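Local coordinates for S-adenosylmethionine:tRNA ribosyltransferase-isomerase (PDB 1WDI), which probably transfers the ribose moiety of S-adenosylmethionine to preQ1-modified tRNA and isomerises it, giving epoxyqueuosine in the queuosine pathway, at residues Q15-G20 and G332-S337; E50-G55 and R252-G257; A296-F301 and G339-I344. All coordinates share one frame; numbering follows the deposited sequence.

Contact 1: residues Q15-G20 and G332-S337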
loop_
_atom_site.group_PDB
_atom_site.type_symbol
_atom_site.label_atom_id
_atom_site.label_comp_id
_atom_site.label_asym_id
_atom_site.label_seq_id
_atom_site.Cartn_x
_atom_site.Cartn_y
_atom_site.Cartn_z
ATOM N N GLN A 15 6.141 12.636 18.280
ATOM C CA GLN A 15 5.443 11.359 18.239
ATOM C C GLN A 15 5.351 10.725 16.857
ATOM O O GLN A 15 4.669 9.722 16.673
ATOM C CB GLN A 15 4.054 11.498 18.869
ATOM C CG GLN A 15 4.136 11.705 20.374
ATOM C CD GLN A 15 2.788 11.858 21.039
ATOM O OE1 GLN A 15 1.973 10.935 21.047
ATOM N NE2 GLN A 15 2.547 13.030 21.610
ATOM N N ILE A 16 6.043 11.312 15.887
ATOM C CA ILE A 16 6.069 10.751 14.545
ATOM C C ILE A 16 7.299 9.852 14.524
ATOM O O ILE A 16 8.432 10.331 14.448
ATOM C CB ILE A 16 6.177 11.849 13.474
ATOM C CG1 ILE A 16 4.896 12.686 13.481
ATOM C CG2 ILE A 16 6.409 11.221 12.098
ATOM C CD1 ILE A 16 4.865 13.803 12.458
ATOM N N ALA A 17 7.061 8.547 14.612
ATOM C CA ALA A 17 8.121 7.545 14.651
ATOM C C ALA A 17 9.237 7.726 13.624
ATOM O O ALA A 17 8.988 7.792 12.419
ATOM C CB ALA A 17 7.514 6.152 14.514
ATOM N N GLN A 18 10.470 7.794 14.120
ATOM C CA GLN A 18 11.642 7.945 13.264
ATOM C C GLN A 18 12.272 6.583 13.013
ATOM O O GLN A 18 13.167 6.445 12.182
ATOM C CB GLN A 18 12.660 8.882 13.916
ATOM C CG GLN A 18 12.177 10.320 13.999
ATOM C CD GLN A 18 11.731 10.850 12.649
ATOM O OE1 GLN A 18 12.543 11.046 11.743
ATOM N NE2 GLN A 18 10.429 11.069 12.504
ATOM N N GLU A 19 11.792 5.582 13.740
ATOM C CA GLU A 19 12.279 4.216 13.601
ATOM C C GLU A 19 11.224 3.241 14.124
ATOM O O GLU A 19 10.455 3.571 15.026
ATOM C CB GLU A 19 13.590 4.035 14.376
ATOM C CG GLU A 19 13.497 4.372 15.857
ATOM C CD GLU A 19 14.854 4.355 16.545
ATOM O OE1 GLU A 19 15.754 5.109 16.107
ATOM O OE2 GLU A 19 15.019 3.592 17.526
ATOM N N GLY A 20 11.194 2.044 13.551
ATOM C CA GLY A 20 10.231 1.048 13.971
ATOM C C GLY A 20 10.671 0.282 15.204
ATOM O O GLY A 20 11.848 0.282 15.564
ATOM N N GLY A 332 0.474 8.745 24.258
ATOM C CA GLY A 332 1.831 8.492 23.807
ATOM C C GLY A 332 2.049 7.575 22.609
ATOM O O GLY A 332 3.167 7.110 22.399
ATOM N N TYR A 333 1.012 7.303 21.821
ATOM C CA TYR A 333 1.191 6.444 20.649
ATOM C C TYR A 333 2.136 7.110 19.660
ATOM O O TYR A 333 2.259 8.334 19.642
ATOM C CB TYR A 333 -0.135 6.183 19.930
ATOM C CG TYR A 333 -1.013 5.145 20.580
ATOM C CD1 TYR A 333 -1.737 5.435 21.740
ATOM C CD2 TYR A 333 -1.122 3.866 20.035
ATOM C CE1 TYR A 333 -2.551 4.472 22.335
ATOM C CE2 TYR A 333 -1.930 2.899 20.625
ATOM C CZ TYR A 333 -2.642 3.211 21.773
ATOM O OH TYR A 333 -3.451 2.256 22.343
ATOM N N ARG A 334 2.798 6.300 18.842
ATOM C CA ARG A 334 3.704 6.817 17.824
ATOM C C ARG A 334 2.912 6.832 16.513
ATOM O O ARG A 334 2.096 5.940 16.265
ATOM C CB ARG A 334 4.950 5.927 17.718
ATOM C CG ARG A 334 5.831 5.947 18.976
ATOM C CD ARG A 334 6.921 4.879 18.902
ATOM N NE ARG A 334 6.324 3.593 18.557
ATOM C CZ ARG A 334 6.635 2.881 17.478
ATOM N NH1 ARG A 334 7.557 3.321 16.628
ATOM N NH2 ARG A 334 5.992 1.745 17.229
ATOM N N PHE A 335 3.144 7.851 15.690
ATOM C CA PHE A 335 2.413 8.023 14.439
ATOM C C PHE A 335 3.200 7.806 13.152
ATOM O O PHE A 335 4.428 7.721 13.156
ATOM C CB PHE A 335 1.790 9.425 14.400
ATOM C CG PHE A 335 0.697 9.633 15.411
ATOM C CD1 PHE A 335 0.944 9.469 16.772
ATOM C CD2 PHE A 335 -0.585 9.977 15.000
ATOM C CE1 PHE A 335 -0.076 9.641 17.706
ATOM C CE2 PHE A 335 -1.611 10.150 15.924
ATOM C CZ PHE A 335 -1.359 9.982 17.280
ATOM N N TYR A 336 2.458 7.716 12.052
ATOM C CA TYR A 336 3.013 7.540 10.714
ATOM C C TYR A 336 3.511 6.132 10.405
ATOM O O TYR A 336 3.279 5.193 11.167
ATOM C CB TYR A 336 4.128 8.566 10.462
ATOM C CG TYR A 336 4.246 8.994 9.014
ATOM C CD1 TYR A 336 3.134 9.473 8.318
ATOM C CD2 TYR A 336 5.464 8.932 8.341
ATOM C CE1 TYR A 336 3.232 9.879 6.987
ATOM C CE2 TYR A 336 5.575 9.337 7.009
ATOM C CZ TYR A 336 4.453 9.809 6.342
ATOM O OH TYR A 336 4.549 10.215 5.032
ATOM N N SER A 337 4.200 6.015 9.271
ATOM C CA SER A 337 4.730 4.762 8.731
ATOM C C SER A 337 5.439 3.782 9.656
ATOM O O SER A 337 5.257 2.568 9.535
ATOM C CB SER A 337 5.660 5.079 7.559
ATOM O OG SER A 337 5.041 5.996 6.675
HETATM O O HOH W 1 6.700 7.153 11.250
HETATM O O HOH W 2 9.930 4.554 17.924
#
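Ile16 and Phe335 form a single beta bridge, joining the N-terminal loop to the loop that follows helix 318-330. Two backbone bonds make it: Phe335 N gives a short, fairly straight bond to Gln15 O (2.6 Å), and Ala17 N gives a more bent one to Phe335 O (3.1 Å, 137° at the hydrogen). The Phe335 side chain turns back beside its own backbone N (chi1 -67°), bringing the ring's edge to Gln15 O, with CD1 3.7 Å from that oxygen; the side chain also packs on Tyr325 and Ala328 of helix 318-330. Gln15 sends its chain beyond CB alongside the Tyr333 carbonyl, with CG 3.9 Å from Tyr333 O, and also rests on Val329. An alanine here would remove everything past CB and would probably open a gap beside the Tyr333 carbonyl and Val329. Farther along, Ile16 points its CB away from the other loop, yet its CG2 branch still meets Tyr336 CB at 3.9 Å. Ala17 does the reverse, its CB directed toward the partner and 3.5 Å from Arg334 NH1. The Arg334 chain, bent at chi3, carries its guanidinium past this methyl, and its NH2 is held by a salt bridge to Asp340. A water ties the two loops once more, donating to both Ala17 O (2.6 Å) and Phe335 O (3.0 Å).

Contact 2: residues E50-G55 and R252-G257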
loop_
_atom_site.group_PDB
_atom_site.type_symbol
_atom_site.label_atom_id
_atom_site.label_comp_id
_atom_site.label_asym_id
_atom_site.label_seq_id
_atom_site.Cartn_x
_atom_site.Cartn_y
_atom_site.Cartn_z
ATOM N N GLU A 50 -6.580 -11.927 19.635
ATOM C CA GLU A 50 -7.623 -11.772 20.645
ATOM C C GLU A 50 -8.879 -11.134 20.083
ATOM O O GLU A 50 -9.985 -11.403 20.553
ATOM C CB GLU A 50 -7.139 -10.874 21.782
ATOM C CG GLU A 50 -6.301 -11.542 22.836
ATOM C CD GLU A 50 -5.813 -10.539 23.860
ATOM O OE1 GLU A 50 -6.591 -9.622 24.206
ATOM O OE2 GLU A 50 -4.661 -10.669 24.320
ATOM N N PHE A 51 -8.708 -10.273 19.086
ATOM C CA PHE A 51 -9.839 -9.567 18.510
ATOM C C PHE A 51 -10.388 -10.154 17.229
ATOM O O PHE A 51 -11.380 -9.672 16.695
ATOM C CB PHE A 51 -9.470 -8.099 18.320
ATOM C CG PHE A 51 -9.080 -7.427 19.603
ATOM C CD1 PHE A 51 -7.764 -7.463 20.052
ATOM C CD2 PHE A 51 -10.049 -6.837 20.409
ATOM C CE1 PHE A 51 -7.415 -6.927 21.290
ATOM C CE2 PHE A 51 -9.710 -6.295 21.651
ATOM C CZ PHE A 51 -8.391 -6.342 22.092
ATOM N N LEU A 52 -9.749 -11.203 16.734
ATOM C CA LEU A 52 -10.235 -11.841 15.528
ATOM C C LEU A 52 -10.848 -13.170 15.930
ATOM O O LEU A 52 -10.845 -13.533 17.111
ATOM C CB LEU A 52 -9.089 -12.062 14.545
ATOM C CG LEU A 52 -8.364 -10.801 14.078
ATOM C CD1 LEU A 52 -7.395 -11.172 12.962
ATOM C CD2 LEU A 52 -9.373 -9.770 13.588
ATOM N N ARG A 53 -11.393 -13.890 14.961
ATOM C CA ARG A 53 -11.960 -15.195 15.258
ATOM C C ARG A 53 -11.885 -16.112 14.051
ATOM O O ARG A 53 -11.759 -15.653 12.918
ATOM C CB ARG A 53 -13.396 -15.063 15.774
ATOM C CG ARG A 53 -14.314 -14.210 14.945
ATOM C CD ARG A 53 -15.188 -13.359 15.861
ATOM N NE ARG A 53 -16.200 -12.633 15.105
ATOM C CZ ARG A 53 -16.899 -11.607 15.574
ATOM N NH1 ARG A 53 -16.702 -11.170 16.810
ATOM N NH2 ARG A 53 -17.798 -11.017 14.799
ATOM N N PRO A 54 -11.923 -17.431 14.284
ATOM C CA PRO A 54 -11.850 -18.353 13.149
ATOM C C PRO A 54 -12.890 -17.999 12.094
ATOM O O PRO A 54 -14.058 -17.783 12.408
ATOM C CB PRO A 54 -12.079 -19.727 13.793
ATOM C CG PRO A 54 -12.861 -19.410 15.042
ATOM C CD PRO A 54 -12.191 -18.151 15.542
ATOM N N GLY A 55 -12.456 -17.925 10.842
ATOM C CA GLY A 55 -13.385 -17.575 9.786
ATOM C C GLY A 55 -13.157 -16.158 9.301
ATOM O O GLY A 55 -13.548 -15.822 8.189
ATOM N N ARG A 252 -16.386 -12.010 8.608
ATOM C CA ARG A 252 -15.724 -10.714 8.457
ATOM C C ARG A 252 -14.538 -10.644 7.508
ATOM O O ARG A 252 -13.678 -11.526 7.495
ATOM C CB ARG A 252 -15.263 -10.192 9.820
ATOM C CG ARG A 252 -16.370 -10.082 10.851
ATOM C CD ARG A 252 -15.877 -9.377 12.098
ATOM N NE ARG A 252 -14.805 -10.110 12.776
ATOM C CZ ARG A 252 -14.302 -9.761 13.957
ATOM N NH1 ARG A 252 -14.775 -8.690 14.582
ATOM N NH2 ARG A 252 -13.338 -10.485 14.522
ATOM N N VAL A 253 -14.509 -9.577 6.713
ATOM C CA VAL A 253 -13.406 -9.325 5.802
ATOM C C VAL A 253 -12.649 -8.196 6.497
ATOM O O VAL A 253 -13.172 -7.089 6.658
ATOM C CB VAL A 253 -13.907 -8.869 4.413
ATOM C CG1 VAL A 253 -12.724 -8.505 3.525
ATOM C CG2 VAL A 253 -14.711 -9.987 3.768
ATOM N N VAL A 254 -11.433 -8.498 6.940
ATOM C CA VAL A 254 -10.600 -7.544 7.661
ATOM C C VAL A 254 -9.474 -7.028 6.780
ATOM O O VAL A 254 -8.603 -7.785 6.352
ATOM C CB VAL A 254 -9.997 -8.205 8.929
ATOM C CG1 VAL A 254 -9.279 -7.162 9.777
ATOM C CG2 VAL A 254 -11.112 -8.881 9.735
ATOM N N ALA A 255 -9.493 -5.729 6.514
ATOM C CA ALA A 255 -8.483 -5.125 5.664
ATOM C C ALA A 255 -7.243 -4.737 6.441
ATOM O O ALA A 255 -7.327 -4.164 7.528
ATOM C CB ALA A 255 -9.061 -3.885 4.962
ATOM N N VAL A 256 -6.084 -5.063 5.884
ATOM C CA VAL A 256 -4.829 -4.694 6.506
ATOM C C VAL A 256 -4.279 -3.577 5.640
ATOM O O VAL A 256 -3.653 -3.829 4.607
ATOM C CB VAL A 256 -3.826 -5.861 6.533
ATOM C CG1 VAL A 256 -2.500 -5.383 7.107
ATOM C CG2 VAL A 256 -4.385 -7.005 7.363
ATOM N N GLY A 257 -4.541 -2.340 6.051
ATOM C CA GLY A 257 -4.065 -1.201 5.298
ATOM C C GLY A 257 -5.122 -0.612 4.388
ATOM O O GLY A 257 -6.017 -1.312 3.930
HETATM O O HOH W 3 -13.866 -8.662 17.298
#
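Gly55 and Arg252 bring their CA atoms to 7.4 Å and Leu52 and Val254 theirs to 9.0 Å, so the loop leaving helix 48-51 passes strand 253-256 without pairing with it. Across that spacing side chains do the work, and the main feature is a stacked arginine pair. The guanidinium of Arg53 lies flat on that of Arg252, centres 3.6 Å apart and planes 8° from parallel, while the two chains cross at about a right angle. Arg53 gets there with CG between its backbone N and carbonyl carbon (chi1 50°) and a bend at chi2. Two like charges face each other here, and the nearby carboxylate of Asp56 probably offsets much of the repulsion: it takes a salt bridge from Arg252 NH2 and also accepts the backbone N-H of Arg53. Arg252 NH2 also donates to Phe51 O, on a lone pair in the carbonyl plane, at 3.0 Å. Next to the charged pair, Leu52 CD2 makes a light apolar contact with Val254 CG2 (4.3 Å). Asp56 leads straight into strand 57-73, the parallel neighbour of 253-256 in the mixed sheet. A water completes the link, donating to Phe51 O at 2.8 Å and accepting from Arg252 NH1 at 2.9 Å.

Contact 3: residues A296-F301 and G339-I344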
loop_
_atom_site.group_PDB
_atom_site.type_symbol
_atom_site.label_atom_id
_atom_site.label_comp_id
_atom_site.label_asym_id
_atom_site.label_seq_id
_atom_site.Cartn_x
_atom_site.Cartn_y
_atom_site.Cartn_z
ATOM N N ALA A 296 -13.760 -4.550 8.846
ATOM C CA ALA A 296 -12.878 -4.097 9.919
ATOM C C ALA A 296 -11.604 -3.603 9.270
ATOM O O ALA A 296 -11.250 -4.059 8.188
ATOM C CB ALA A 296 -12.574 -5.247 10.894
ATOM N N LEU A 297 -10.908 -2.689 9.932
ATOM C CA LEU A 297 -9.695 -2.122 9.362
ATOM C C LEU A 297 -8.521 -2.022 10.322
ATOM O O LEU A 297 -8.652 -1.471 11.414
ATOM C CB LEU A 297 -9.989 -0.717 8.810
ATOM C CG LEU A 297 -8.806 0.093 8.266
ATOM C CD1 LEU A 297 -8.201 -0.627 7.064
ATOM C CD2 LEU A 297 -9.280 1.491 7.846
ATOM N N PHE A 298 -7.381 -2.558 9.888
ATOM C CA PHE A 298 -6.133 -2.515 10.638
ATOM C C PHE A 298 -5.341 -1.493 9.828
ATOM O O PHE A 298 -5.078 -1.712 8.643
ATOM C CB PHE A 298 -5.429 -3.874 10.591
ATOM C CG PHE A 298 -4.112 -3.905 11.316
ATOM C CD1 PHE A 298 -4.041 -4.328 12.644
ATOM C CD2 PHE A 298 -2.942 -3.503 10.680
ATOM C CE1 PHE A 298 -2.818 -4.351 13.328
ATOM C CE2 PHE A 298 -1.716 -3.519 11.348
ATOM C CZ PHE A 298 -1.654 -3.946 12.678
ATOM N N THR A 299 -4.963 -0.380 10.447
ATOM C CA THR A 299 -4.251 0.658 9.712
ATOM C C THR A 299 -3.379 1.505 10.637
ATOM O O THR A 299 -3.550 1.491 11.858
ATOM C CB THR A 299 -5.285 1.566 8.981
ATOM O OG1 THR A 299 -4.615 2.521 8.147
ATOM C CG2 THR A 299 -6.145 2.297 9.992
ATOM N N ASN A 300 -2.441 2.245 10.062
ATOM C CA ASN A 300 -1.575 3.093 10.878
ATOM C C ASN A 300 -2.318 4.330 11.361
ATOM O O ASN A 300 -3.498 4.529 11.057
ATOM C CB ASN A 300 -0.351 3.567 10.081
ATOM C CG ASN A 300 0.571 2.434 9.674
ATOM O OD1 ASN A 300 0.660 1.412 10.347
ATOM N ND2 ASN A 300 1.285 2.628 8.573
ATOM N N PHE A 301 -1.610 5.152 12.129
ATOM C CA PHE A 301 -2.143 6.418 12.615
ATOM C C PHE A 301 -1.670 7.421 11.560
ATOM O O PHE A 301 -0.466 7.610 11.356
ATOM C CB PHE A 301 -1.568 6.768 13.992
ATOM C CG PHE A 301 -2.224 6.026 15.133
ATOM C CD1 PHE A 301 -1.667 4.849 15.636
ATOM C CD2 PHE A 301 -3.409 6.502 15.695
ATOM C CE1 PHE A 301 -2.281 4.155 16.684
ATOM C CE2 PHE A 301 -4.035 5.815 16.742
ATOM C CZ PHE A 301 -3.467 4.639 17.236
ATOM N N GLY A 339 5.207 4.045 12.964
ATOM C CA GLY A 339 4.528 4.128 14.245
ATOM C C GLY A 339 3.691 2.931 14.648
ATOM O O GLY A 339 3.960 1.795 14.248
ATOM N N ASP A 340 2.665 3.198 15.452
ATOM C CA ASP A 340 1.781 2.154 15.939
ATOM C C ASP A 340 0.609 1.916 15.010
ATOM O O ASP A 340 0.543 2.489 13.924
ATOM C CB ASP A 340 1.290 2.500 17.344
ATOM C CG ASP A 340 2.423 2.552 18.344
ATOM O OD1 ASP A 340 3.233 1.600 18.353
ATOM O OD2 ASP A 340 2.510 3.530 19.114
ATOM N N ALA A 341 -0.325 1.080 15.442
ATOM C CA ALA A 341 -1.467 0.756 14.602
ATOM C C ALA A 341 -2.805 0.902 15.298
ATOM O O ALA A 341 -2.883 0.989 16.526
ATOM C CB ALA A 341 -1.320 -0.661 14.070
ATOM N N MET A 342 -3.858 0.921 14.487
ATOM C CA MET A 342 -5.218 1.031 14.973
ATOM C C MET A 342 -6.037 -0.084 14.341
ATOM O O MET A 342 -5.858 -0.400 13.169
ATOM C CB MET A 342 -5.826 2.390 14.577
ATOM C CG MET A 342 -7.305 2.533 14.927
ATOM S SD MET A 342 -8.072 4.108 14.392
ATOM C CE MET A 342 -7.603 5.228 15.709
ATOM N N LEU A 343 -6.931 -0.684 15.119
ATOM C CA LEU A 343 -7.809 -1.729 14.602
ATOM C C LEU A 343 -9.217 -1.235 14.859
ATOM O O LEU A 343 -9.594 -1.000 16.002
ATOM C CB LEU A 343 -7.593 -3.066 15.328
ATOM C CG LEU A 343 -8.596 -4.176 14.959
ATOM C CD1 LEU A 343 -8.402 -4.586 13.494
ATOM C CD2 LEU A 343 -8.401 -5.394 15.880
ATOM N N ILE A 344 -9.992 -1.055 13.795
ATOM C CA ILE A 344 -11.366 -0.584 13.929
ATOM C C ILE A 344 -12.305 -1.753 13.673
ATOM O O ILE A 344 -12.316 -2.317 12.578
ATOM C CB ILE A 344 -11.651 0.548 12.924
ATOM C CG1 ILE A 344 -10.641 1.679 13.141
ATOM C CG2 ILE A 344 -13.066 1.059 13.105
ATOM C CD1 ILE A 344 -10.361 2.514 11.911
HETATM O O HOH W 4 1.231 4.981 12.935
#
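Leu297 and Ile344 are a hydrogen-bonded pair of antiparallel strands 296-300 and 341-344, and Thr299 and Met342 repeat the pattern. Each pair has both its backbone bonds: Met342 N to Thr299 O is 2.7 Å. Leu297 N to Ile344 O is 3.0 Å. Between them, Phe298 and Leu343 form the non-hydrogen-bonded pair on the opposite face. Phe298, its CG anti to the backbone N (chi1 179°), sweeps diagonally so that CZ reaches Ala341 CB at 3.6 Å, while its CB touches Leu343 CD1 at 4.2 Å. On the other face Met342 bends at chi3 and sets CE 3.8 Å from Phe301 CE2, with its CB over the rim of one ring face. Past the Thr299-Met342 pair the direct backbone bonding gives way, although the region stays buried and the Phe301 ring still packs. There a water bridges the two segments, accepting from Phe301 N (3.0 Å) and donating to Asp340 O (2.8 Å). A bound citrate, probably from the crystallisation liquor, hydrogen-bonds to Thr299 OG1, which also bonds to His302 NE2, and to Asn300 N. Helices 307-316 and 318-330, which connect the strands, cover the face bearing Leu297, Met342 and Ile344: an antiparallel pair inside a helix-covered mixed beta sheet.

Overall arrangement
Contact 3 is the core of the set, every touching residue buried; contact 2 is partly buried and contact 1 lies at the surface. Contacts 2 and 3 meet in one sheet, where strand 253-256 runs parallel to 296-300 and Ala255 O takes the N-H of Phe298. Contact 1 adjoins contact 3 at the Phe301 and Asp340 end: Tyr336 N probably hydrogen-bonds to Phe301 O, and the Phe335 ring packs on Phe301. Contacts 1 and 2 do not touch, their centres about 24 Å apart. The chemistry follows position: regular strand pairing and apolar side chains inside, a single bridge with waters in the outer loops, and stacked charges with one carbonyl bond at the start of an inner strand.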